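Local coordinates for IPT/TIG domain-containing protein BACOVA_02650 (Bacteroides ovatus, PDB 5E7H), which binds polysaccharide at the cell surface and probably captures xyloglucan before its transport into the periplasm for degradation, at residues D158-F172 / I248-K260. Numbering follows the deposited sequence.
Sequences DDLKLQFECFVKEVF and IEVYFDNFRIVRK. With NA (sodium ion), chain I; FMT (formic acid), chain C; FMT (formic acid), chain D.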
loop_
_atom_site.group_PDB
_atom_site.type_symbol
_atom_site.label_atom_id
_atom_site.label_comp_id
_atom_site.label_asym_id
_atom_site.label_seq_id
_atom_site.Cartn_x
_atom_site.Cartn_y
_atom_site.Cartn_z
ATOM N N ASP A 158 4.916 -16.332 7.939
ATOM C CA ASP A 158 3.730 -16.033 8.757
ATOM C C ASP A 158 3.824 -14.701 9.498
ATOM O O ASP A 158 2.790 -14.157 9.918
ATOM C CB ASP A 158 3.489 -17.147 9.799
ATOM C CG ASP A 158 2.865 -18.396 9.202
ATOM O OD1 ASP A 158 2.156 -18.295 8.176
ATOM O OD2 ASP A 158 3.073 -19.487 9.776
ATOM N N ASP A 159 5.040 -14.180 9.684
ATOM C CA ASP A 159 5.239 -12.919 10.414
ATOM C C ASP A 159 5.403 -11.707 9.480
ATOM O O ASP A 159 5.739 -10.614 9.951
ATOM C CB ASP A 159 6.464 -13.020 11.321
ATOM C CG ASP A 159 6.283 -14.016 12.455
ATOM O OD1 ASP A 159 5.140 -14.454 12.714
ATOM O OD2 ASP A 159 7.305 -14.345 13.087
ATOM N N LEU A 160 5.174 -11.899 8.173
ATOM C CA LEU A 160 5.339 -10.842 7.169
ATOM C C LEU A 160 4.026 -10.552 6.439
ATOM O O LEU A 160 3.170 -11.432 6.300
ATOM C CB LEU A 160 6.420 -11.247 6.146
ATOM C CG LEU A 160 7.813 -11.469 6.742
ATOM C CD1 LEU A 160 8.749 -12.024 5.677
ATOM C CD2 LEU A 160 8.376 -10.183 7.323
ATOM N N LYS A 161 3.900 -9.339 5.925
ATOM C CA LYS A 161 2.763 -8.980 5.090
ATOM C C LYS A 161 3.209 -8.248 3.845
ATOM O O LYS A 161 4.258 -7.590 3.821
ATOM C CB LYS A 161 1.735 -8.147 5.878
ATOM C CG LYS A 161 2.254 -6.920 6.538
ATOM C CD LYS A 161 1.190 -6.328 7.483
ATOM C CE LYS A 161 1.722 -5.082 8.116
ATOM N NZ LYS A 161 0.705 -4.453 9.022
ATOM N N LEU A 162 2.409 -8.388 2.799
ATOM C CA LEU A 162 2.557 -7.619 1.569
ATOM C C LEU A 162 1.623 -6.432 1.656
ATOM O O LEU A 162 0.420 -6.610 1.849
ATOM C CB LEU A 162 2.214 -8.461 0.346
ATOM C CG LEU A 162 2.240 -7.744 -0.993
ATOM C CD1 LEU A 162 3.668 -7.386 -1.385
ATOM C CD2 LEU A 162 1.593 -8.598 -2.054
ATOM N N GLN A 163 2.178 -5.237 1.502
ATOM C CA GLN A 163 1.397 -3.997 1.474
ATOM C C GLN A 163 1.591 -3.346 0.126
ATOM O O GLN A 163 2.637 -3.503 -0.517
ATOM C CB GLN A 163 1.836 -3.008 2.557
ATOM C CG GLN A 163 1.566 -3.392 3.956
ATOM C CD GLN A 163 1.997 -2.283 4.907
ATOM O OE1 GLN A 163 2.929 -1.517 4.624
ATOM N NE2 GLN A 163 1.323 -2.198 6.028
ATOM N N PHE A 164 0.617 -2.545 -0.278
ATOM C CA PHE A 164 0.761 -1.740 -1.490
ATOM C C PHE A 164 -0.281 -0.657 -1.429
ATOM O O PHE A 164 -1.249 -0.782 -0.689
ATOM C CB PHE A 164 0.608 -2.568 -2.781
ATOM C CG PHE A 164 -0.626 -3.433 -2.844
ATOM C CD1 PHE A 164 -0.628 -4.727 -2.319
ATOM C CD2 PHE A 164 -1.782 -2.976 -3.466
ATOM C CE1 PHE A 164 -1.770 -5.533 -2.391
ATOM C CE2 PHE A 164 -2.908 -3.783 -3.549
ATOM C CZ PHE A 164 -2.906 -5.041 -3.004
ATOM N N GLU A 165 -0.083 0.376 -2.219
ATOM C CA GLU A 165 -1.081 1.429 -2.338
ATOM C C GLU A 165 -1.937 1.107 -3.534
ATOM O O GLU A 165 -1.445 0.607 -4.551
ATOM C CB GLU A 165 -0.419 2.783 -2.496
ATOM C CG GLU A 165 -0.865 3.813 -1.475
ATOM C CD GLU A 165 -0.527 3.447 -0.035
ATOM O OE1 GLU A 165 -1.092 4.083 0.871
ATOM O OE2 GLU A 165 0.323 2.570 0.193
ATOM N N CYS A 166 -3.222 1.414 -3.422
ATOM C CA CYS A 166 -4.190 1.110 -4.472
ATOM C C CYS A 166 -5.196 2.246 -4.598
ATOM O O CYS A 166 -5.628 2.811 -3.589
ATOM C CB CYS A 166 -4.886 -0.184 -4.150
ATOM S SG CYS A 166 -6.002 -0.791 -5.438
ATOM N N PHE A 167 -5.553 2.591 -5.830
ATOM C CA PHE A 167 -6.605 3.560 -6.104
ATOM C C PHE A 167 -7.657 2.887 -6.961
ATOM O O PHE A 167 -7.343 2.409 -8.041
ATOM C CB PHE A 167 -6.034 4.794 -6.818
ATOM C CG PHE A 167 -7.069 5.853 -7.165
ATOM C CD1 PHE A 167 -7.995 5.646 -8.186
ATOM C CD2 PHE A 167 -7.070 7.073 -6.510
ATOM C CE1 PHE A 167 -8.945 6.632 -8.506
ATOM C CE2 PHE A 167 -8.007 8.065 -6.848
ATOM C CZ PHE A 167 -8.930 7.828 -7.846
ATOM N N VAL A 168 -8.889 2.852 -6.464
ATOM C CA VAL A 168 -10.023 2.309 -7.215
ATOM C C VAL A 168 -10.974 3.460 -7.563
ATOM O O VAL A 168 -11.458 4.167 -6.664
ATOM C CB VAL A 168 -10.771 1.239 -6.405
ATOM C CG1 VAL A 168 -12.051 0.779 -7.152
ATOM C CG2 VAL A 168 -9.845 0.061 -6.071
ATOM N N LYS A 169 -11.248 3.680 -8.848
ATOM C CA LYS A 169 -12.116 4.790 -9.250
ATOM C C LYS A 169 -13.550 4.599 -8.766
ATOM O O LYS A 169 -14.168 5.548 -8.225
ATOM C CB LYS A 169 -12.106 4.965 -10.773
ATOM C CG LYS A 169 -12.946 6.143 -11.293
ATOM C CD LYS A 169 -12.258 7.452 -10.995
ATOM C CE LYS A 169 -13.094 8.645 -11.442
ATOM N NZ LYS A 169 -13.159 8.727 -12.919
ATOM N N GLU A 170 -14.105 3.407 -9.018
ATOM C CA GLU A 170 -15.496 3.073 -8.682
ATOM C C GLU A 170 -15.559 1.615 -8.317
ATOM O O GLU A 170 -14.790 0.809 -8.849
ATOM C CB GLU A 170 -16.458 3.319 -9.862
ATOM C CG GLU A 170 -16.292 4.609 -10.641
ATOM C CD GLU A 170 -17.038 5.784 -10.032
ATOM O OE1 GLU A 170 -17.565 5.648 -8.905
ATOM O OE2 GLU A 170 -17.099 6.846 -10.692
ATOM N N VAL A 171 -16.492 1.249 -7.443
ATOM C CA VAL A 171 -16.653 -0.154 -7.127
ATOM C C VAL A 171 -17.141 -0.888 -8.368
ATOM O O VAL A 171 -17.786 -0.302 -9.259
ATOM C CB VAL A 171 -17.628 -0.385 -5.957
ATOM C CG1 VAL A 171 -17.030 0.188 -4.660
ATOM C CG2 VAL A 171 -18.965 0.209 -6.259
ATOM N N PHE A 172 -16.824 -2.162 -8.402
ATOM C CA PHE A 172 -17.172 -3.027 -9.526
ATOM C C PHE A 172 -17.644 -4.370 -9.009
ATOM O O PHE A 172 -17.395 -4.734 -7.861
ATOM C CB PHE A 172 -15.971 -3.182 -10.474
ATOM C CG PHE A 172 -14.674 -3.500 -9.777
ATOM C CD1 PHE A 172 -14.372 -4.795 -9.385
ATOM C CD2 PHE A 172 -13.743 -2.498 -9.526
ATOM C CE1 PHE A 172 -13.175 -5.081 -8.746
ATOM C CE2 PHE A 172 -12.563 -2.772 -8.892
ATOM C CZ PHE A 172 -12.265 -4.060 -8.501
ATOM N N ILE A 248 -13.396 -1.094 -15.257
ATOM C CA ILE A 248 -12.758 -0.767 -13.988
ATOM C C ILE A 248 -11.600 0.186 -14.241
ATOM O O ILE A 248 -11.157 0.354 -15.372
ATOM C CB ILE A 248 -12.275 -2.031 -13.235
ATOM C CG1 ILE A 248 -11.001 -2.633 -13.869
ATOM C CG2 ILE A 248 -13.410 -3.076 -13.171
ATOM C CD1 ILE A 248 -10.402 -3.823 -13.110
ATOM N N GLU A 249 -11.131 0.831 -13.177
ATOM C CA GLU A 249 -9.978 1.720 -13.259
ATOM C C GLU A 249 -9.264 1.634 -11.925
ATOM O O GLU A 249 -9.731 2.202 -10.927
ATOM C CB GLU A 249 -10.404 3.149 -13.599
ATOM C CG GLU A 249 -9.244 4.084 -13.772
ATOM C CD GLU A 249 -9.649 5.508 -14.103
ATOM O OE1 GLU A 249 -10.868 5.809 -14.201
ATOM O OE2 GLU A 249 -8.726 6.322 -14.277
ATOM N N VAL A 250 -8.164 0.882 -11.902
ATOM C CA VAL A 250 -7.462 0.560 -10.656
ATOM C C VAL A 250 -5.985 0.832 -10.842
ATOM O O VAL A 250 -5.400 0.434 -11.856
ATOM C CB VAL A 250 -7.679 -0.906 -10.248
ATOM C CG1 VAL A 250 -7.006 -1.216 -8.912
ATOM C CG2 VAL A 250 -9.177 -1.216 -10.183
ATOM N N TYR A 251 -5.376 1.516 -9.875
ATOM C CA TYR A 251 -3.938 1.808 -9.914
ATOM C C TYR A 251 -3.258 1.212 -8.699
ATOM O O TYR A 251 -3.875 1.107 -7.637
ATOM C CB TYR A 251 -3.662 3.331 -9.965
ATOM C CG TYR A 251 -4.335 3.984 -11.157
ATOM C CD1 TYR A 251 -3.743 3.964 -12.410
ATOM C CD2 TYR A 251 -5.605 4.529 -11.045
ATOM C CE1 TYR A 251 -4.380 4.499 -13.509
ATOM C CE2 TYR A 251 -6.248 5.075 -12.138
ATOM C CZ TYR A 251 -5.632 5.046 -13.374
ATOM O OH TYR A 251 -6.244 5.561 -14.498
ATOM N N PHE A 252 -1.996 0.823 -8.881
ATOM C CA PHE A 252 -1.169 0.219 -7.823
ATOM C C PHE A 252 0.202 0.869 -7.752
ATOM O O PHE A 252 0.772 1.233 -8.776
ATOM C CB PHE A 252 -0.930 -1.282 -8.070
ATOM C CG PHE A 252 -2.166 -2.132 -8.216
ATOM C CD1 PHE A 252 -2.844 -2.222 -9.422
ATOM C CD2 PHE A 252 -2.617 -2.883 -7.153
ATOM C CE1 PHE A 252 -3.971 -3.028 -9.534
ATOM C CE2 PHE A 252 -3.734 -3.692 -7.281
ATOM C CZ PHE A 252 -4.396 -3.760 -8.480
ATOM N N ASP A 253 0.767 0.974 -6.549
ATOM C CA ASP A 253 2.162 1.420 -6.426
ATOM C C ASP A 253 2.777 0.929 -5.123
ATOM O O ASP A 253 2.081 0.529 -4.188
ATOM C CB ASP A 253 2.240 2.947 -6.498
ATOM C CG ASP A 253 3.566 3.471 -6.992
ATOM O OD1 ASP A 253 4.512 2.719 -7.274
ATOM O OD2 ASP A 253 3.670 4.717 -7.114
ATOM N N ASN A 254 4.103 0.973 -5.084
ATOM C CA ASN A 254 4.890 0.783 -3.851
ATOM C C ASN A 254 4.570 -0.518 -3.133
ATOM O O ASN A 254 4.319 -0.567 -1.927
ATOM C CB ASN A 254 4.713 1.975 -2.916
ATOM C CG ASN A 254 5.500 3.160 -3.387
ATOM O OD1 ASN A 254 6.620 3.015 -3.893
ATOM N ND2 ASN A 254 4.931 4.339 -3.237
ATOM N N PHE A 255 4.618 -1.606 -3.883
ATOM C CA PHE A 255 4.564 -2.912 -3.263
ATOM C C PHE A 255 5.744 -3.042 -2.313
ATOM O O PHE A 255 6.870 -2.668 -2.662
ATOM C CB PHE A 255 4.609 -4.040 -4.310
ATOM C CG PHE A 255 3.403 -4.086 -5.214
ATOM C CD1 PHE A 255 2.307 -4.874 -4.887
ATOM C CD2 PHE A 255 3.369 -3.341 -6.396
ATOM C CE1 PHE A 255 1.186 -4.911 -5.717
ATOM C CE2 PHE A 255 2.245 -3.369 -7.222
ATOM C CZ PHE A 255 1.161 -4.154 -6.873
ATOM N N ARG A 256 5.486 -3.593 -1.123
ATOM C CA ARG A 256 6.480 -3.649 -0.060
ATOM C C ARG A 256 6.168 -4.818 0.854
ATOM O O ARG A 256 5.005 -5.181 1.055
ATOM C CB ARG A 256 6.507 -2.310 0.709
ATOM C CG ARG A 256 5.157 -1.867 1.269
ATOM C CD ARG A 256 5.149 -0.353 1.532
ATOM N NE ARG A 256 3.884 0.140 2.083
ATOM C CZ ARG A 256 2.916 0.740 1.403
ATOM N NH1 ARG A 256 2.969 0.899 0.093
ATOM N NH2 ARG A 256 1.856 1.188 2.073
ATOM N N ILE A 257 7.218 -5.418 1.396
ATOM C CA ILE A 257 7.093 -6.514 2.346
ATOM C C ILE A 257 7.577 -6.007 3.679
ATOM O O ILE A 257 8.716 -5.553 3.792
ATOM C CB ILE A 257 7.903 -7.767 1.921
ATOM C CG1 ILE A 257 7.350 -8.321 0.611
ATOM C CG2 ILE A 257 7.865 -8.814 3.021
ATOM C CD1 ILE A 257 8.174 -9.443 0.006
ATOM N N VAL A 258 6.701 -6.057 4.685
ATOM C CA VAL A 258 7.011 -5.532 6.014
ATOM C C VAL A 258 6.645 -6.528 7.096
ATOM O O VAL A 258 5.914 -7.484 6.843
ATOM C CB VAL A 258 6.272 -4.196 6.279
ATOM C CG1 VAL A 258 6.674 -3.138 5.273
ATOM C CG2 VAL A 258 4.773 -4.384 6.227
ATOM N N ARG A 259 7.142 -6.301 8.310
ATOM C CA ARG A 259 6.769 -7.152 9.435
ATOM C C ARG A 259 5.332 -6.874 9.856
ATOM O O ARG A 259 4.869 -5.732 9.826
ATOM C CB ARG A 259 7.701 -6.919 10.615
ATOM C CG ARG A 259 9.097 -7.400 10.371
ATOM C CD ARG A 259 10.018 -6.952 11.484
ATOM N NE ARG A 259 11.291 -7.661 11.444
ATOM C CZ ARG A 259 12.281 -7.398 10.593
ATOM N NH1 ARG A 259 12.186 -6.425 9.686
ATOM N NH2 ARG A 259 13.392 -8.107 10.665
ATOM N N LYS A 260 4.625 -7.922 10.255
ATOM C CA LYS A 260 3.323 -7.759 10.886
ATOM C C LYS A 260 3.484 -7.059 12.226
ATOM O O LYS A 260 4.526 -7.183 12.873
ATOM C CB LYS A 260 2.655 -9.110 11.080
ATOM C CG LYS A 260 2.152 -9.747 9.797
ATOM C CD LYS A 260 1.379 -11.023 10.118
ATOM C CE LYS A 260 0.931 -11.723 8.852
ATOM N NZ LYS A 260 0.209 -12.992 9.166
ATOM O OXT LYS A 260 2.570 -6.373 12.680
HETATM NA NA NA I . 5.951 4.781 -8.092
HETATM C C FMT C . -11.149 11.502 -14.300
HETATM O O1 FMT C . -11.788 12.319 -13.591
HETATM O O2 FMT C . -10.492 10.589 -13.737
HETATM C C FMT D . -15.715 11.807 -13.273
HETATM O O1 FMT D . -14.489 11.761 -13.562
HETATM O O2 FMT D . -16.481 10.876 -13.642
HETATM O O HOH W 1 0.130 -15.752 8.013
HETATM O O HOH W 2 5.953 -9.635 12.661
HETATM O O HOH W 3 1.957 -14.193 6.472
HETATM O O HOH W 4 0.164 -6.167 11.264
HETATM O O HOH W 5 -11.443 8.280 -14.834
HETATM O O HOH W 6 -13.177 1.250 -11.107
HETATM O O HOH W 7 6.833 5.239 -5.667
#
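Two central neighbours of an antiparallel sheet in the xyloglucan-binding domain meet here: strand 160-168 pairs along its length with the 250-259 part of strand 246-259, with a beta bulge in the middle. Between the pairs Gln-163/Arg-256 and Glu-165/Asp-253 the register slips by one residue, and Asn-254, with positive backbone torsions (phi 55°, psi 51°), is the extra one. On the face carrying Gln-163, Glu-165 and Arg-256, the guanidinium grips one carboxylate oxygen end-on: Arg-256 NH2 meets the syn lone pair of Glu-165 OE2 at 2.8 Å, and Arg-256 NH1 reaches the same OE2 at 3.1 Å. The two flat groups are nearly coplanar, while Gln-163 CB lies over one guanidinium face. Arg-256 NE donates to Gln-163 OE1 at 3.2 Å, and NH1 also bonds Asn-254 O of the bulge, 2.8 Å away. Ser-10 and Thr-11 of the IPT/TIG domain hydrogen-bond to Glu-165 OE1 and Gln-163 OE1. A leucine in place of Arg-256 would probably leave the buried Glu-165 carboxylate without its countercharge and the bulge carbonyl without this donor. Across the sheet, Phe-164 CB sits over the Phe-255 ring, 4.0 Å from its centroid; with CG placed between backbone N and carbonyl carbon (chi1 51°), the Phe-164 ring lies alongside Phe-255 and Phe-252. Cys-166 SG contacts Val-250 CG1 at 3.6 Å. At the bulge Asp-253 turns both carboxylate oxygens to sodium, OD2 at 2.5 Å, in a site completed by Asn-92, Asn-119, Thr-121 and water. Packing of an aromatic sheet face against the facing strand 176-181 is characteristic of a beta-sandwich; here the opposite, polar face meets the IPT/TIG domain.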